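Local structure of regulatory protein E2 (Bovine papillomavirus type 1, 2JEX) at residues W99-S104 and C109-A114; L137-R140 and W145-A148; C5-V10 and N40-A45; E13-L18 and W33-T38; Y186-R189 and V194-G197. The protein probably regulates viral transcription as a DNA-binding dimer and helps initiate viral DNA replication by partnering E1, this chain being its N-terminal transactivation domain. The protein carries 1 engineered substitution. All blocks are in the same frame, centred on the assembly; numbering follows the deposited sequence.

Interaction 1: W99-S104 and C109-A114; sequences WDRYMS and CFKKGA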
# COMPACT_ATOMS: atom_id res chain seq x y z
N TRP A 99 1.38 1.62 -4.77
CA TRP A 99 1.96 0.33 -4.40
C TRP A 99 2.49 0.29 -2.97
O TRP A 99 2.28 -0.71 -2.24
CB TRP A 99 3.08 -0.03 -5.39
CG TRP A 99 3.77 -1.32 -5.04
CD1 TRP A 99 4.97 -1.44 -4.34
CD2 TRP A 99 3.29 -2.67 -5.38
NE1 TRP A 99 5.28 -2.79 -4.23
CE2 TRP A 99 4.27 -3.57 -4.86
CE3 TRP A 99 2.14 -3.21 -6.10
CZ2 TRP A 99 4.14 -4.99 -5.02
CZ3 TRP A 99 2.04 -4.62 -6.26
CH2 TRP A 99 3.03 -5.49 -5.73
N ASP A 100 3.14 1.39 -2.54
CA ASP A 100 3.66 1.50 -1.17
C ASP A 100 2.54 1.48 -0.14
O ASP A 100 2.68 0.88 0.92
CB ASP A 100 4.50 2.77 -0.99
CG ASP A 100 5.83 2.70 -1.73
OD1 ASP A 100 6.32 1.58 -2.01
OD2 ASP A 100 6.40 3.78 -2.03
N ARG A 101 1.43 2.15 -0.44
CA ARG A 101 0.29 2.10 0.46
C ARG A 101 -0.23 0.66 0.55
O ARG A 101 -0.48 0.15 1.65
CB ARG A 101 -0.82 3.06 -0.01
CG ARG A 101 -2.06 3.11 0.90
CD ARG A 101 -1.84 3.96 2.15
NE ARG A 101 -1.61 5.37 1.84
CZ ARG A 101 -2.55 6.30 1.77
NH1 ARG A 101 -3.83 6.01 2.01
NH2 ARG A 101 -2.21 7.55 1.46
N TYR A 102 -0.35 0.01 -0.61
CA TYR A 102 -0.86 -1.36 -0.73
C TYR A 102 0.02 -2.35 0.02
O TYR A 102 -0.45 -3.37 0.55
CB TYR A 102 -0.91 -1.72 -2.22
CG TYR A 102 -1.44 -3.10 -2.55
CD1 TYR A 102 -2.77 -3.45 -2.30
CD2 TYR A 102 -0.62 -4.04 -3.17
CE1 TYR A 102 -3.26 -4.72 -2.63
CE2 TYR A 102 -1.10 -5.31 -3.51
CZ TYR A 102 -2.42 -5.64 -3.23
OH TYR A 102 -2.89 -6.89 -3.56
N MET A 103 1.32 -2.05 0.05
CA MET A 103 2.33 -2.97 0.57
C MET A 103 2.71 -2.66 2.00
O MET A 103 3.25 -3.52 2.69
CB MET A 103 3.56 -3.01 -0.35
CG MET A 103 3.37 -3.88 -1.54
SD MET A 103 3.05 -5.61 -1.18
CE MET A 103 1.29 -5.64 -1.28
N SER A 104 2.42 -1.43 2.43
CA SER A 104 2.41 -1.07 3.85
C SER A 104 1.61 -2.10 4.63
O SER A 104 0.79 -2.83 4.06
CB SER A 104 1.74 0.30 4.06
OG SER A 104 2.51 1.37 3.53
N CYS A 109 -3.46 -4.87 0.77
CA CYS A 109 -4.78 -4.25 0.88
C CYS A 109 -4.68 -2.74 0.71
O CYS A 109 -3.67 -2.12 1.05
CB CYS A 109 -5.48 -4.62 2.21
SG CYS A 109 -4.82 -3.87 3.74
N PHE A 110 -5.74 -2.14 0.16
CA PHE A 110 -5.78 -0.70 -0.03
C PHE A 110 -6.22 -0.02 1.27
O PHE A 110 -6.95 -0.61 2.08
CB PHE A 110 -6.64 -0.33 -1.23
CG PHE A 110 -6.20 -0.98 -2.52
CD1 PHE A 110 -6.89 -2.08 -3.04
CD2 PHE A 110 -5.07 -0.53 -3.20
CE1 PHE A 110 -6.47 -2.70 -4.21
CE2 PHE A 110 -4.64 -1.14 -4.38
CZ PHE A 110 -5.34 -2.23 -4.89
N LYS A 111 -5.74 1.20 1.48
CA LYS A 111 -5.86 1.85 2.79
C LYS A 111 -6.11 3.34 2.69
O LYS A 111 -5.42 4.04 1.95
CB LYS A 111 -4.60 1.61 3.64
CG LYS A 111 -3.99 0.22 3.55
CD LYS A 111 -2.93 0.04 4.62
CE LYS A 111 -1.85 -0.93 4.22
NZ LYS A 111 -2.28 -2.08 3.38
N LYS A 112 -7.11 3.82 3.44
CA LYS A 112 -7.36 5.26 3.57
C LYS A 112 -7.49 5.66 5.05
O LYS A 112 -7.84 4.83 5.89
CB LYS A 112 -8.59 5.68 2.77
CG LYS A 112 -8.50 5.42 1.26
CD LYS A 112 -9.57 6.15 0.47
CE LYS A 112 -10.91 5.46 0.59
NZ LYS A 112 -11.86 5.84 -0.50
N GLY A 113 -7.21 6.93 5.34
CA GLY A 113 -7.35 7.46 6.70
C GLY A 113 -6.13 7.18 7.56
O GLY A 113 -6.16 6.33 8.44
N ALA A 114 -5.05 7.90 7.28
CA ALA A 114 -3.77 7.69 7.97
C ALA A 114 -3.73 8.47 9.27
O ALA A 114 -4.21 9.61 9.35
CB ALA A 114 -2.60 8.10 7.07

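Interaction 2: L137-R140 and W145-A148; sequences LYMR and WQLA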
# COMPACT_ATOMS: atom_id res chain seq x y z
N LEU A 137 -9.44 -0.07 5.77
CA LEU A 137 -8.69 -1.09 5.05
C LEU A 137 -9.64 -1.89 4.17
O LEU A 137 -10.69 -2.34 4.62
CB LEU A 137 -7.98 -2.05 6.01
CG LEU A 137 -7.02 -1.53 7.09
CD1 LEU A 137 -6.48 -2.69 7.92
CD2 LEU A 137 -5.87 -0.75 6.47
N TYR A 138 -9.25 -2.05 2.91
CA TYR A 138 -10.07 -2.77 1.93
C TYR A 138 -9.33 -4.03 1.47
O TYR A 138 -8.35 -3.95 0.72
CB TYR A 138 -10.41 -1.86 0.75
CG TYR A 138 -11.03 -0.54 1.15
CD1 TYR A 138 -10.23 0.53 1.58
CD2 TYR A 138 -12.41 -0.35 1.11
CE1 TYR A 138 -10.79 1.74 1.96
CE2 TYR A 138 -12.99 0.86 1.49
CZ TYR A 138 -12.17 1.90 1.91
OH TYR A 138 -12.71 3.10 2.29
N MET A 139 -9.81 -5.18 1.93
CA MET A 139 -9.12 -6.45 1.70
C MET A 139 -9.99 -7.51 1.03
O MET A 139 -11.18 -7.63 1.33
CB MET A 139 -8.52 -7.00 3.01
CG MET A 139 -9.31 -6.67 4.27
SD MET A 139 -8.36 -6.89 5.80
CE MET A 139 -8.29 -8.69 5.88
N ARG A 140 -9.38 -8.26 0.12
CA ARG A 140 -10.06 -9.35 -0.56
C ARG A 140 -10.13 -10.57 0.34
O ARG A 140 -9.11 -11.06 0.83
CB ARG A 140 -9.38 -9.69 -1.89
CG ARG A 140 -10.22 -10.61 -2.79
CD ARG A 140 -9.69 -10.69 -4.21
NE ARG A 140 -8.46 -11.47 -4.31
CZ ARG A 140 -7.74 -11.62 -5.43
NH1 ARG A 140 -8.13 -11.04 -6.56
NH2 ARG A 140 -6.64 -12.36 -5.41
N TRP A 145 -14.18 -8.08 -1.89
CA TRP A 145 -13.55 -7.04 -1.08
C TRP A 145 -14.43 -6.61 0.09
O TRP A 145 -15.66 -6.58 -0.03
CB TRP A 145 -13.16 -5.85 -1.96
CG TRP A 145 -12.15 -6.21 -2.99
CD1 TRP A 145 -12.38 -6.75 -4.22
CD2 TRP A 145 -10.72 -6.09 -2.87
NE1 TRP A 145 -11.20 -6.96 -4.88
CE2 TRP A 145 -10.16 -6.56 -4.08
CE3 TRP A 145 -9.87 -5.61 -1.86
CZ2 TRP A 145 -8.78 -6.58 -4.30
CZ3 TRP A 145 -8.49 -5.63 -2.09
CH2 TRP A 145 -7.96 -6.11 -3.30
N GLN A 146 -13.80 -6.27 1.21
CA GLN A 146 -14.52 -5.86 2.42
C GLN A 146 -13.78 -4.79 3.22
O GLN A 146 -12.55 -4.75 3.24
CB GLN A 146 -14.81 -7.07 3.32
CG GLN A 146 -13.57 -7.77 3.86
CD GLN A 146 -13.88 -8.72 5.00
OE1 GLN A 146 -14.86 -9.48 4.95
NE2 GLN A 146 -13.04 -8.70 6.02
N LEU A 147 -14.55 -3.93 3.89
CA LEU A 147 -13.98 -2.86 4.70
C LEU A 147 -13.62 -3.36 6.08
O LEU A 147 -14.41 -4.05 6.73
CB LEU A 147 -14.93 -1.66 4.79
CG LEU A 147 -14.56 -0.47 5.69
CD1 LEU A 147 -13.25 0.20 5.29
CD2 LEU A 147 -15.71 0.54 5.72
N ALA A 148 -12.40 -3.04 6.51
CA ALA A 148 -11.93 -3.35 7.85
C ALA A 148 -11.36 -2.09 8.49
O ALA A 148 -10.91 -1.18 7.80
CB ALA A 148 -10.88 -4.45 7.79

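Interaction 3: C5-V10 and N40-A45; sequences CERLHV and NTLLYA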
# COMPACT_ATOMS: atom_id res chain seq x y z
N CYS A 5 7.60 1.94 -29.91
CA CYS A 5 8.17 3.22 -29.51
C CYS A 5 7.08 4.27 -29.25
O CYS A 5 7.19 5.08 -28.32
CB CYS A 5 9.12 3.73 -30.60
SG CYS A 5 10.56 4.59 -29.96
N GLU A 6 6.03 4.25 -30.07
CA GLU A 6 4.92 5.19 -29.92
C GLU A 6 3.99 4.77 -28.79
O GLU A 6 3.45 5.62 -28.08
CB GLU A 6 4.10 5.29 -31.21
CG GLU A 6 4.90 5.62 -32.47
CD GLU A 6 4.18 5.15 -33.72
OE1 GLU A 6 3.52 4.06 -33.65
OE2 GLU A 6 4.28 5.86 -34.78
N ARG A 7 3.81 3.46 -28.64
CA ARG A 7 2.97 2.90 -27.58
C ARG A 7 3.60 3.19 -26.22
O ARG A 7 2.90 3.51 -25.25
CB ARG A 7 2.81 1.39 -27.80
CG ARG A 7 1.65 0.76 -27.05
CD ARG A 7 1.58 -0.75 -27.29
NE ARG A 7 1.18 -1.09 -28.66
CZ ARG A 7 1.99 -1.61 -29.59
NH1 ARG A 7 3.26 -1.87 -29.32
NH2 ARG A 7 1.51 -1.87 -30.79
N LEU A 8 4.93 3.10 -26.17
CA LEU A 8 5.72 3.47 -25.00
C LEU A 8 5.53 4.94 -24.62
O LEU A 8 5.35 5.26 -23.44
CB LEU A 8 7.20 3.17 -25.23
CG LEU A 8 8.21 3.43 -24.10
CD1 LEU A 8 7.91 2.58 -22.86
CD2 LEU A 8 9.61 3.17 -24.60
N HIS A 9 5.57 5.82 -25.62
CA HIS A 9 5.41 7.26 -25.41
C HIS A 9 4.04 7.58 -24.82
O HIS A 9 3.93 8.40 -23.91
CB HIS A 9 5.63 8.03 -26.71
CG HIS A 9 5.34 9.50 -26.60
ND1 HIS A 9 6.25 10.40 -26.08
CD2 HIS A 9 4.25 10.22 -26.95
CE1 HIS A 9 5.73 11.61 -26.11
NE2 HIS A 9 4.51 11.53 -26.63
N VAL A 10 3.00 6.93 -25.34
CA VAL A 10 1.63 7.12 -24.88
C VAL A 10 1.44 6.63 -23.43
O VAL A 10 0.81 7.30 -22.62
CB VAL A 10 0.59 6.46 -25.83
CG1 VAL A 10 -0.84 6.65 -25.32
CG2 VAL A 10 0.72 7.03 -27.25
N ASN A 40 6.07 -1.13 -18.76
CA ASN A 40 7.02 -2.12 -18.29
C ASN A 40 6.95 -3.44 -19.02
O ASN A 40 7.94 -4.18 -19.04
CB ASN A 40 6.92 -2.29 -16.78
CG ASN A 40 7.37 -1.06 -16.06
OD1 ASN A 40 8.56 -0.81 -15.93
ND2 ASN A 40 6.41 -0.25 -15.63
N THR A 41 5.80 -3.74 -19.62
CA THR A 41 5.66 -4.92 -20.46
C THR A 41 6.47 -4.74 -21.74
O THR A 41 7.22 -5.63 -22.12
CB THR A 41 4.17 -5.24 -20.79
OG1 THR A 41 3.46 -5.49 -19.57
CG2 THR A 41 4.06 -6.45 -21.70
N LEU A 42 6.31 -3.57 -22.38
CA LEU A 42 7.01 -3.28 -23.64
C LEU A 42 8.51 -3.28 -23.40
O LEU A 42 9.27 -3.86 -24.16
CB LEU A 42 6.57 -1.93 -24.22
CG LEU A 42 5.09 -1.62 -24.50
CD1 LEU A 42 4.90 -0.11 -24.53
CD2 LEU A 42 4.59 -2.26 -25.80
N LEU A 43 8.90 -2.63 -22.30
CA LEU A 43 10.29 -2.52 -21.90
C LEU A 43 10.91 -3.88 -21.61
O LEU A 43 12.06 -4.14 -21.98
CB LEU A 43 10.42 -1.59 -20.68
CG LEU A 43 10.21 -0.08 -20.86
CD1 LEU A 43 10.34 0.62 -19.52
CD2 LEU A 43 11.19 0.52 -21.87
N TYR A 44 10.13 -4.74 -20.96
CA TYR A 44 10.57 -6.11 -20.67
C TYR A 44 10.72 -6.90 -21.96
O TYR A 44 11.71 -7.60 -22.15
CB TYR A 44 9.60 -6.80 -19.70
CG TYR A 44 9.96 -8.25 -19.41
CD1 TYR A 44 11.03 -8.57 -18.59
CD2 TYR A 44 9.21 -9.29 -19.97
CE1 TYR A 44 11.37 -9.89 -18.33
CE2 TYR A 44 9.53 -10.62 -19.71
CZ TYR A 44 10.61 -10.92 -18.89
OH TYR A 44 10.93 -12.23 -18.63
N ALA A 45 9.74 -6.76 -22.85
CA ALA A 45 9.77 -7.41 -24.15
C ALA A 45 10.97 -6.93 -25.00
O ALA A 45 11.57 -7.70 -25.73
CB ALA A 45 8.47 -7.18 -24.89

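Interaction 4: E13-L18 and W33-T38; sequences ETQMQL and WTAVRT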
# COMPACT_ATOMS: atom_id res chain seq x y z
N GLU A 13 3.29 9.04 -21.12
CA GLU A 13 2.55 10.30 -21.15
C GLU A 13 1.24 10.20 -20.37
O GLU A 13 0.81 11.18 -19.76
CB GLU A 13 2.26 10.70 -22.60
CG GLU A 13 2.00 12.19 -22.82
CD GLU A 13 3.28 12.97 -23.09
OE1 GLU A 13 3.37 13.60 -24.16
OE2 GLU A 13 4.20 12.94 -22.24
N THR A 14 0.61 9.03 -20.40
CA THR A 14 -0.62 8.76 -19.65
C THR A 14 -0.39 8.83 -18.14
O THR A 14 -1.20 9.43 -17.41
CB THR A 14 -1.24 7.39 -20.05
OG1 THR A 14 -1.64 7.43 -21.42
CG2 THR A 14 -2.46 7.08 -19.20
N GLN A 15 0.71 8.23 -17.68
CA GLN A 15 1.11 8.29 -16.28
C GLN A 15 1.38 9.73 -15.86
O GLN A 15 0.91 10.17 -14.81
CB GLN A 15 2.37 7.44 -16.04
CG GLN A 15 2.16 5.94 -16.12
CD GLN A 15 3.47 5.20 -16.32
OE1 GLN A 15 4.32 5.13 -15.42
NE2 GLN A 15 3.64 4.63 -17.50
N MET A 16 2.11 10.46 -16.70
CA MET A 16 2.47 11.86 -16.43
C MET A 16 1.25 12.79 -16.42
O MET A 16 1.20 13.75 -15.65
CB MET A 16 3.52 12.34 -17.44
CG MET A 16 4.47 13.41 -16.90
SD MET A 16 5.92 13.70 -17.96
CE MET A 16 6.84 12.17 -17.74
N GLN A 17 0.27 12.48 -17.27
CA GLN A 17 -0.99 13.23 -17.32
C GLN A 17 -1.87 12.97 -16.10
O GLN A 17 -2.54 13.87 -15.60
CB GLN A 17 -1.79 12.87 -18.58
CG GLN A 17 -1.37 13.65 -19.82
CD GLN A 17 -2.02 13.11 -21.10
OE1 GLN A 17 -2.46 11.96 -21.16
NE2 GLN A 17 -2.06 13.95 -22.13
N LEU A 18 -1.87 11.73 -15.62
CA LEU A 18 -2.74 11.34 -14.52
C LEU A 18 -2.19 11.75 -13.16
O LEU A 18 -2.96 12.05 -12.24
CB LEU A 18 -3.06 9.84 -14.58
CG LEU A 18 -4.10 9.47 -15.65
CD1 LEU A 18 -4.11 7.98 -15.92
CD2 LEU A 18 -5.50 9.96 -15.29
N TRP A 33 -2.59 2.51 -13.74
CA TRP A 33 -1.85 1.26 -13.53
C TRP A 33 -1.76 0.40 -14.77
O TRP A 33 -0.80 -0.35 -14.94
CB TRP A 33 -2.40 0.46 -12.35
CG TRP A 33 -1.95 1.04 -11.07
CD1 TRP A 33 -2.70 1.75 -10.17
CD2 TRP A 33 -0.61 1.02 -10.54
NE1 TRP A 33 -1.92 2.15 -9.10
CE2 TRP A 33 -0.63 1.72 -9.31
CE3 TRP A 33 0.60 0.46 -10.99
CZ2 TRP A 33 0.51 1.88 -8.52
CZ3 TRP A 33 1.74 0.62 -10.19
CH2 TRP A 33 1.68 1.33 -8.97
N THR A 34 -2.76 0.51 -15.64
CA THR A 34 -2.76 -0.19 -16.91
C THR A 34 -1.70 0.40 -17.85
O THR A 34 -1.14 -0.32 -18.69
CB THR A 34 -4.15 -0.10 -17.57
OG1 THR A 34 -4.45 1.26 -17.84
CG2 THR A 34 -5.19 -0.62 -16.62
N ALA A 35 -1.41 1.69 -17.69
CA ALA A 35 -0.36 2.36 -18.43
C ALA A 35 1.02 2.02 -17.87
O ALA A 35 1.99 1.93 -18.63
CB ALA A 35 -0.58 3.86 -18.44
N VAL A 36 1.11 1.83 -16.56
CA VAL A 36 2.36 1.36 -15.93
C VAL A 36 2.68 -0.05 -16.42
O VAL A 36 3.83 -0.36 -16.74
CB VAL A 36 2.33 1.40 -14.37
CG1 VAL A 36 3.67 0.91 -13.79
CG2 VAL A 36 2.05 2.83 -13.86
N ARG A 37 1.64 -0.88 -16.51
CA ARG A 37 1.72 -2.25 -17.01
C ARG A 37 2.24 -2.29 -18.45
O ARG A 37 3.19 -3.02 -18.75
CB ARG A 37 0.34 -2.89 -16.94
CG ARG A 37 0.26 -4.27 -17.56
CD ARG A 37 -1.12 -4.85 -17.40
NE ARG A 37 -1.20 -6.21 -17.91
CZ ARG A 37 -2.25 -7.01 -17.74
NH1 ARG A 37 -3.31 -6.58 -17.07
NH2 ARG A 37 -2.24 -8.24 -18.25
N THR A 38 1.59 -1.53 -19.32
CA THR A 38 1.97 -1.40 -20.71
C THR A 38 3.44 -1.00 -20.84
O THR A 38 4.21 -1.71 -21.46
CB THR A 38 1.01 -0.43 -21.47
OG1 THR A 38 -0.34 -0.87 -21.28
CG2 THR A 38 1.32 -0.37 -22.98

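Interaction 5: Y186-R189 and V194-G197; sequences YSVR and VYAG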
# COMPACT_ATOMS: atom_id res chain seq x y z
N TYR A 186 6.06 -0.40 27.98
CA TYR A 186 5.87 0.62 26.97
C TYR A 186 4.46 1.17 27.12
O TYR A 186 3.63 0.58 27.82
CB TYR A 186 6.09 0.05 25.56
CG TYR A 186 5.26 -1.18 25.27
CD1 TYR A 186 3.99 -1.07 24.72
CD2 TYR A 186 5.75 -2.45 25.56
CE1 TYR A 186 3.22 -2.19 24.44
CE2 TYR A 186 4.98 -3.59 25.30
CZ TYR A 186 3.71 -3.45 24.74
OH TYR A 186 2.95 -4.57 24.48
N SER A 187 4.21 2.31 26.50
CA SER A 187 2.88 2.91 26.50
C SER A 187 2.56 3.34 25.08
O SER A 187 3.43 3.80 24.34
CB SER A 187 2.80 4.09 27.48
OG SER A 187 3.59 5.18 27.03
N VAL A 188 1.30 3.15 24.70
CA VAL A 188 0.86 3.34 23.32
C VAL A 188 -0.19 4.46 23.29
O VAL A 188 -1.20 4.39 23.99
CB VAL A 188 0.23 2.04 22.77
CG1 VAL A 188 -0.19 2.22 21.32
CG2 VAL A 188 1.19 0.87 22.92
N ARG A 189 0.08 5.49 22.50
CA ARG A 189 -0.87 6.56 22.26
C ARG A 189 -1.38 6.43 20.83
O ARG A 189 -0.60 6.50 19.87
CB ARG A 189 -0.23 7.93 22.52
CG ARG A 189 -0.98 9.10 21.90
CD ARG A 189 -0.73 10.42 22.62
NE ARG A 189 -1.90 10.85 23.39
CZ ARG A 189 -1.91 11.06 24.71
NH1 ARG A 189 -0.81 10.91 25.43
NH2 ARG A 189 -3.03 11.45 25.30
N VAL A 194 -4.53 6.17 25.84
CA VAL A 194 -3.20 5.67 26.16
C VAL A 194 -3.32 4.27 26.75
O VAL A 194 -4.13 4.03 27.65
CB VAL A 194 -2.41 6.60 27.13
CG1 VAL A 194 -0.96 6.12 27.29
CG2 VAL A 194 -2.43 8.04 26.65
N TYR A 195 -2.51 3.37 26.21
CA TYR A 195 -2.47 1.98 26.64
C TYR A 195 -1.13 1.70 27.29
O TYR A 195 -0.13 2.34 26.96
CB TYR A 195 -2.62 1.06 25.42
CG TYR A 195 -3.91 1.20 24.65
CD1 TYR A 195 -4.02 2.11 23.61
CD2 TYR A 195 -5.03 0.41 24.97
CE1 TYR A 195 -5.20 2.25 22.89
CE2 TYR A 195 -6.21 0.54 24.25
CZ TYR A 195 -6.29 1.46 23.21
OH TYR A 195 -7.45 1.60 22.50
N ALA A 196 -1.11 0.73 28.20
CA ALA A 196 0.14 0.19 28.73
C ALA A 196 0.33 -1.24 28.22
O ALA A 196 -0.64 -1.91 27.85
CB ALA A 196 0.14 0.22 30.25
N GLY A 197 1.59 -1.69 28.20
CA GLY A 197 1.92 -3.04 27.78
C GLY A 197 3.27 -3.49 28.31
O GLY A 197 4.09 -2.67 28.72

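Interaction 1: W99-S104 and C109-A114
Two basic side chains, R101 and K111, slide past each other in opposite directions. R101 gives NH1 to a carbonyl of the strand, while K111 NZ is held mainly by C109 O of its own segment and only weakly by S104 O of the other. R101 bends at chi2 and chi3 (78° and 64°), which brings NH1 to K111 O at 2.5 Å; the bond is not straight, and its length is doubtful. D96 takes the same NH1 in a salt bridge. The K111 chain runs to the C-terminal end of helix 99-103, its CE near R101 O and S104 O. NZ lies 2.7 Å from C109 O, arriving from above that carbonyl's plane, bonds also to P106 O, and reaches S104 O at 3.2 Å.

The backbones add little: C109 N makes a weak bond to Y102 O at 3.4 Å, and Y102 CA points its hydrogen at C109 O.

Apolar contact comes from Y102 and F110. Y102 CD1 sits over one face of the phenylalanine ring, toward its rim, 3.6 Å from F110 CE2, with the ring planes inclined by 32°. The tyrosine OH goes on to E74 of helix 62-83.

Across the contact the polar links are thus the R101 bond and weak ones, beside the Y102-F110 packing. For the buried K111 ammonium, the carbonyls of C109 and P106 probably favour the charged form.

Interaction 2: L137-R140 and W145-A148
L137-R140 and W145-A148 are the paired ends of the antiparallel beta hairpin formed by strands 128-140 and 145-152. The shortest backbone bonds are at L137 and A148, both buried: A148 N bonds to L137 O at 2.6 Å, the L137 N bond to A148 O is similar, and the two CB atoms face each other on the same side of the sheet. Y159 of the neighbouring strand 157-161 packs on L137 there.

The second hydrogen-bonded pair, M139 with Q146, is looser. Its backbone bonds lengthen to 3.1 Å for M139 N to Q146 O, and these partly exposed side chains barely meet. M139 instead bends at its end, bringing SD diagonally to A148 CB, 4.0 Å away.

The other side of the sheet carries the aromatic rings. L147 lies beside Y138 and points the same way; its CD1 sits over one face of the tyrosine ring, offset toward the rim, while the rings of F87 and W92 make edge-to-face contacts with Y138. W145 turns across to the opposite strand, its CG beside the backbone N (chi1 -63°), which brings the ring edge against Y138 O. E81 then ties the end together, accepting from W145 NE1 and forming a salt bridge with R140 NH1. R140 itself is exposed and runs obliquely over the buried indole: its CB stands 3.8 Å from the centroid of the W145 six-membered ring, just 6° off the ring normal.

Interaction 3: C5-V10 and N40-A45
The flat group here is the guanidinium of R7, and L42 meets it at the edge: L42 CD2 lies near the guanidinium plane, 3.8 Å from R7 NH1. The same methyl also rests on the aliphatic part of the arginine, 3.7 Å from R7 CD, and the two side chains cross at about a right angle. R7 gets there by sending CG anti to the backbone N (chi1 -162°) and then bending at chi3, which carries the charged end past the leucine and along the exposed border of the contact.

L42 points at helix 4-21 and buries more of its surface against the other segment than any other residue here. Its two methyls divide the work: while CD2 takes R7, L42 CD1 packs on the backbone at L8, 3.6 Å from L8 N, and also lies against L8 CB. One branched side chain is thus set between two successive residues of helix 4-21.

Deeper in, L8 and L43 cross at roughly a right angle. L8 CD1 approaches L43 CD2 to 4.0 Å, and both leucines are buried; L43 goes on to touch C65 of helix 62-83, which joins this pair to the third helix.

Hydrogen bonds play no part between the two segments, so the grip is apolar, graded from buried leucines to an exposed arginine. With local axes 10.0 Å apart and running at 146°, this is antiparallel helix packing, as expected in the N-terminal three-helix bundle of the E2 transactivation domain.

Interaction 4: E13-L18 and W33-T38
Q15 NE2 is gripped from two helices, and it carries the polar side of this contact with A35 and V36. It gives one hydrogen bond to A11 O, a turn back in its own helix, and another to E39 OE1 in the partner helix. A35 O is also near, at 3.4 Å from Q15 NE2, but the angle is too poor for a bond. The setting is the antiparallel pairing of helices 4-21 and 26-48 in the domain's N-terminal helical bundle, the local axes 8.9 Å apart and at 151°.

The bonds to A11 and E39 fix the rotation of the amide. Q15 extends beyond CG (chi2 162°) and crosses V36 at about a right angle. With NE2 taken by A11 and E39, Q15 OE1 is left on the valine side, 3.6 Å from V36 CG2. Q15 CG touches the same methyl, and the aliphatic part of the glutamine therefore also packs on the valine.

A35 is where the helices come close, its small side chain pointing at helix 4-21; the CA atoms of Q15 and A35 are 6.5 Å apart. W33 points away from helix 4-21 and packs on M75 and L79 of helix 62-83.

T14 completes the contact by splitting its two branches. OG1 turns back to V10 O within its own helix, while the methyl, anti to the backbone N, faces across: T14 CG2 meets A35 CB at 3.8 Å.

Interaction 5: Y186-R189 and V194-G197
Y186 lays its ring over G197 at the end of a short antiparallel beta hairpin, strands 186-189 and 194-197, on the border of the large sheet. The ring is brought there by its first torsion: CG stands between the backbone N and the carbonyl carbon (chi1 53°), which folds the side chain across the neighbouring strand. G197 has no side chain to stand in the way, and its CA comes 3.9 Å from the Y186 ring centroid in a CH-pi contact, 24° off the normal. The OH bonds to G154 O, which fixes the far end of the ring.

V188 and Y195 share that side of the hairpin. Their CB atoms are 4.0 Å apart, and V188 O lies at the edge of the Y195 ring, near its plane.

On the opposite side, the exposed R189 and V194 cross obliquely. R189 starts out extended, then bends at chi3 (-107°) and brings its guanidinium back over the valine.

Backbone bonds join Y186 with G197 and, more firmly, V188 with Y195; V188 N reaches Y195 O at 2.8 Å. At the turn end, V194 CG2 sits over one face of the guanidinium, 3.5 Å from R189 NH1.

In the fold
From the N terminus, helices 4-21 and 26-48 fold back on each other. Interaction 4 closes the shorter loop and is nested within the one closed by interaction 3; they meet where R7 touches T38. The later contacts follow in series, each closing a short loop of four residues. Interaction 1 sets helix 99-103 against strand 110-120 and touches the helical part through W99 and W33, so it lies at the junction between bundle and sheet. Interaction 2 follows in the same sheet and is joined to interaction 1 by the probable F110 O to Y138 N hydrogen bond. Interaction 5 closes the last hairpin, beside strand 110-120, with its centre about 51 Å from that of interaction 3.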